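Local coordinates for dual specificity protein phosphatase 12 (Homo sapiens, PDB 4KI9) that removes phosphate from phosphotyrosine as well as phosphoserine and phosphothreonine residues through its dual-specificity phosphatase catalytic domain, at residues V54-L57 / D63-S66; R70-I75 / I100-M105. The protein carries 2 engineered substitutions. All coordinates share one frame; numbering follows the deposited sequence.

Contact 1 of 2, residues V54-L57 / D63-S66; sequences VPAL and DLLS
Ala-56 and Leu-64 mark the nearest approach of the two backbones, their CA atoms 7.2 Å apart. At that separation the chains do not pair directly. A water spans them instead, donating to Pro-55 O at 3.1 Å and to Asp-63 O at 2.9 Å, so each carbonyl gains a donor where the facing segment offers none. The side-chain contact is purely apolar and depends on one branch of Leu-64. Leu-64 CD2 lies 4.0 Å from Ala-56 CB and 4.2 Å from Val-54 CG1. Those two methyl carbons, Ala-56 CB and Val-54 CG1, are 4.8 Å apart, and CD2 bridges them as the third corner of a loose triangle. Leu-64 reaches this position with chi1 at -97°, well away from a staggered value, which suggests some torsional cost. The site is the end of strand 50-55, an edge strand of the mixed sheet in the phosphatase catalytic domain, where the chain leaves the sheet and folds back before helix 68-80. In dual-specificity phosphatases the loop at this position generally carries the general acid. Ala-56 O also accepts a hydrogen bond from Arg-95 NH1, a link from the strand end to the substrate-binding loop. The returning segment has its own brace, an Asx motif: Ser-66 N donates to Asp-63 OD1 over 3.0 Å at 160°, arriving 36° out of the carboxylate plane. Ser-66 OG lies very close on the syn side of Asp-63 OD2, a bond whose exact length is doubtful. Arg-157 of helix 151-160 forms a salt bridge with Asp-63 OD2, and Tyr-156 hydrogen-bonds to OD1, tying this turn to the C-terminal helix and probably helping Ser-66 N to hold the carboxylate.

Contact 2 of 2, residues R70-I75 / I100-M105; sequences RAVAFI and ITAFLM. Engineered in segment 70-75: Ala-71 (natural residue Cys).
Val-72 presses its two methyls against Phe-103, at the point where the helices come nearest; the CA atoms of this pair are 5.2 Å apart. Val-72 CG2 is the bump that enters the backbone hollow at Ala-102 and Phe-103: it is 3.7 Å from Phe-103 N, and Ala-102 CB borders it at 4.1 Å. The small side chain of Ala-102 probably allows this close approach to the main chain. The other methyl, Val-72 CG1, meets the ring obliquely, 3.9 Å from Phe-103 CD1. One turn on, Ile-75 takes a face of the same ring. Ile-75 CG2 makes a CH-pi contact 3.9 Å from the Phe-103 ring centroid and 26° off the ring normal, displaced toward the rim, so that its closest ring atom is CE1. Phe-103 has CG anti to the backbone N (chi1 174°), and this torsion sets the ring against Val-72 CG1 and Ile-75 CG2. The axes of the two short helical segments approach to 9.3 Å and cross at -73°; four side chains make the contact. Helix 68-80 is the crossover between parallel strands 50-55 and 84-88, and helix 95-108 follows the phosphate-binding loop. An alanine in place of Phe-103 is likely to leave Ile-75 CG2 without the ring face it rests on and to open a gap beside Val-72 CG1. Leu-8 of strand 8-11 touches both Ile-75 and Phe-103, closing the pair against the sheet, while from helix 130-141 Leu-136 packs on Ala-102 and Tyr-139 on Val-72.

Overall arrangement
Contacts 1 and 2 follow in series along the chain, their centres 13 Å apart: the first closes the turn that leaves strand 50-55, and the second packs the helix that comes next. They do not touch, but helix 130-141 is a neighbour of both, reaching contact 1 through Phe-132 on Leu-64. Contact 1 is nearer the active site. The side chain of Ala-56 is about 4 Å from that of substrate-binding Arg-95 and about 8 Å from that of Ser-89, an engineered residue at the predicted phosphocysteine position. Contact 2 lies deeper, with about 11 Å between the side chains of Ala-102 and Arg-95, and about 12 Å between those of Ile-75 and Ser-89.

Contact 1 of 2, residues V54-L57 / D63-S66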
# COMPACT_ATOMS: atom_id res chain seq x y z
N VAL A 54 -8.39 -4.07 1.79
CA VAL A 54 -8.64 -2.64 1.92
C VAL A 54 -9.46 -2.23 0.69
O VAL A 54 -8.90 -2.08 -0.40
CB VAL A 54 -7.32 -1.82 2.00
CG1 VAL A 54 -7.60 -0.31 1.94
CG2 VAL A 54 -6.52 -2.18 3.30
N PRO A 55 -10.78 -2.11 0.85
CA PRO A 55 -11.65 -1.83 -0.30
C PRO A 55 -11.43 -0.41 -0.77
O PRO A 55 -11.51 0.51 0.03
CB PRO A 55 -13.07 -2.02 0.26
CG PRO A 55 -12.92 -1.80 1.74
CD PRO A 55 -11.55 -2.32 2.09
N ALA A 56 -11.12 -0.26 -2.05
CA ALA A 56 -10.76 1.04 -2.58
C ALA A 56 -10.81 1.02 -4.10
O ALA A 56 -10.36 0.07 -4.73
CB ALA A 56 -9.38 1.44 -2.12
N LEU A 57 -11.37 2.08 -4.67
CA LEU A 57 -11.33 2.28 -6.10
C LEU A 57 -10.09 3.11 -6.43
O LEU A 57 -9.60 3.88 -5.60
CB LEU A 57 -12.59 2.99 -6.58
CG LEU A 57 -13.94 2.29 -6.37
CD1 LEU A 57 -15.09 3.24 -6.69
CD2 LEU A 57 -14.04 1.04 -7.22
N ASP A 63 -10.47 7.70 -0.45
CA ASP A 63 -9.70 7.96 0.76
C ASP A 63 -8.88 6.74 1.14
O ASP A 63 -9.38 5.84 1.83
CB ASP A 63 -10.64 8.36 1.90
CG ASP A 63 -9.89 8.60 3.21
OD1 ASP A 63 -8.65 8.66 3.21
OD2 ASP A 63 -10.56 8.76 4.26
N LEU A 64 -7.63 6.70 0.69
CA LEU A 64 -6.69 5.69 1.13
C LEU A 64 -6.02 6.12 2.43
O LEU A 64 -5.65 5.28 3.27
CB LEU A 64 -5.61 5.46 0.08
CG LEU A 64 -5.72 4.32 -0.92
CD1 LEU A 64 -4.35 4.07 -1.49
CD2 LEU A 64 -6.27 3.06 -0.27
N LEU A 65 -5.85 7.43 2.59
CA LEU A 65 -5.13 8.00 3.73
C LEU A 65 -5.57 7.43 5.08
O LEU A 65 -4.73 7.10 5.92
CB LEU A 65 -5.27 9.54 3.74
CG LEU A 65 -4.63 10.29 4.91
CD1 LEU A 65 -3.14 9.98 5.02
CD2 LEU A 65 -4.81 11.81 4.72
N SER A 66 -6.88 7.31 5.27
CA SER A 66 -7.45 6.87 6.54
C SER A 66 -7.09 5.41 6.85
O SER A 66 -7.12 5.01 8.01
CB SER A 66 -8.97 7.05 6.53
OG SER A 66 -9.30 8.44 6.45
O HOH W 1 -10.35 3.23 0.91

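Contact 2 of 2, residues R70-I75 / I100-M105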
# COMPACT_ATOMS: atom_id res chain seq x y z
N ARG A 70 -3.30 1.14 9.23
CA ARG A 70 -3.74 -0.27 9.28
C ARG A 70 -2.97 -1.12 8.25
O ARG A 70 -2.50 -2.22 8.54
CB ARG A 70 -5.23 -0.38 8.96
CG ARG A 70 -6.20 0.09 10.05
CD ARG A 70 -7.62 0.26 9.44
NE ARG A 70 -8.66 0.39 10.46
CZ ARG A 70 -9.97 0.31 10.23
NH1 ARG A 70 -10.46 0.10 9.01
NH2 ARG A 70 -10.81 0.44 11.25
N ALA A 71 -2.86 -0.59 7.05
CA ALA A 71 -2.19 -1.31 5.98
C ALA A 71 -0.72 -1.49 6.32
O ALA A 71 -0.18 -2.59 6.21
CB ALA A 71 -2.32 -0.52 4.67
N VAL A 72 -0.07 -0.40 6.72
CA VAL A 72 1.35 -0.45 7.07
C VAL A 72 1.61 -1.38 8.28
O VAL A 72 2.61 -2.11 8.30
CB VAL A 72 1.93 0.95 7.34
CG1 VAL A 72 3.34 0.85 7.95
CG2 VAL A 72 1.92 1.79 6.01
N ALA A 73 0.71 -1.36 9.25
CA ALA A 73 0.80 -2.25 10.42
C ALA A 73 0.69 -3.73 10.02
O ALA A 73 1.39 -4.59 10.58
CB ALA A 73 -0.26 -1.89 11.46
N PHE A 74 -0.18 -4.03 9.06
CA PHE A 74 -0.34 -5.41 8.60
C PHE A 74 0.96 -5.89 7.97
O PHE A 74 1.45 -6.98 8.26
CB PHE A 74 -1.46 -5.51 7.57
CG PHE A 74 -1.60 -6.88 6.95
CD1 PHE A 74 -1.11 -7.13 5.69
CD2 PHE A 74 -2.20 -7.92 7.66
CE1 PHE A 74 -1.23 -8.41 5.11
CE2 PHE A 74 -2.34 -9.17 7.09
CZ PHE A 74 -1.85 -9.42 5.83
N ILE A 75 1.52 -5.05 7.12
CA ILE A 75 2.73 -5.43 6.41
C ILE A 75 3.88 -5.55 7.40
O ILE A 75 4.65 -6.51 7.36
CB ILE A 75 3.10 -4.41 5.33
CG1 ILE A 75 1.96 -4.30 4.31
CG2 ILE A 75 4.42 -4.86 4.65
CD1 ILE A 75 2.11 -3.10 3.36
N ILE A 100 2.60 0.53 -0.79
CA ILE A 100 4.02 0.24 -0.63
C ILE A 100 4.80 1.50 -0.27
O ILE A 100 5.63 1.49 0.64
CB ILE A 100 4.61 -0.36 -1.92
CG1 ILE A 100 4.01 -1.73 -2.18
CG2 ILE A 100 6.13 -0.48 -1.81
CD1 ILE A 100 4.39 -2.75 -1.11
N THR A 101 4.50 2.59 -0.98
CA THR A 101 5.17 3.86 -0.72
C THR A 101 4.95 4.29 0.73
O THR A 101 5.89 4.70 1.42
CB THR A 101 4.72 4.96 -1.70
OG1 THR A 101 4.93 4.50 -3.05
CG2 THR A 101 5.53 6.25 -1.48
N ALA A 102 3.71 4.16 1.21
CA ALA A 102 3.40 4.54 2.58
C ALA A 102 4.22 3.70 3.56
O ALA A 102 4.73 4.20 4.57
CB ALA A 102 1.91 4.40 2.86
N PHE A 103 4.35 2.42 3.26
CA PHE A 103 5.13 1.54 4.12
C PHE A 103 6.60 1.94 4.17
O PHE A 103 7.23 1.98 5.23
CB PHE A 103 5.02 0.11 3.61
CG PHE A 103 5.91 -0.86 4.35
CD1 PHE A 103 5.48 -1.43 5.55
CD2 PHE A 103 7.16 -1.18 3.86
CE1 PHE A 103 6.29 -2.32 6.23
CE2 PHE A 103 7.98 -2.05 4.53
CZ PHE A 103 7.54 -2.63 5.72
N LEU A 104 7.16 2.22 3.00
CA LEU A 104 8.54 2.68 2.91
C LEU A 104 8.69 4.00 3.65
O LEU A 104 9.63 4.17 4.41
CB LEU A 104 8.96 2.84 1.45
CG LEU A 104 9.09 1.56 0.64
CD1 LEU A 104 9.54 1.85 -0.79
CD2 LEU A 104 10.06 0.57 1.34
N MET A 105 7.74 4.91 3.46
CA MET A 105 7.76 6.19 4.17
C MET A 105 7.78 6.02 5.69
O MET A 105 8.62 6.60 6.38
CB MET A 105 6.54 7.04 3.78
CG MET A 105 6.57 7.58 2.35
SD MET A 105 5.02 8.35 1.86
CE MET A 105 4.94 9.71 3.02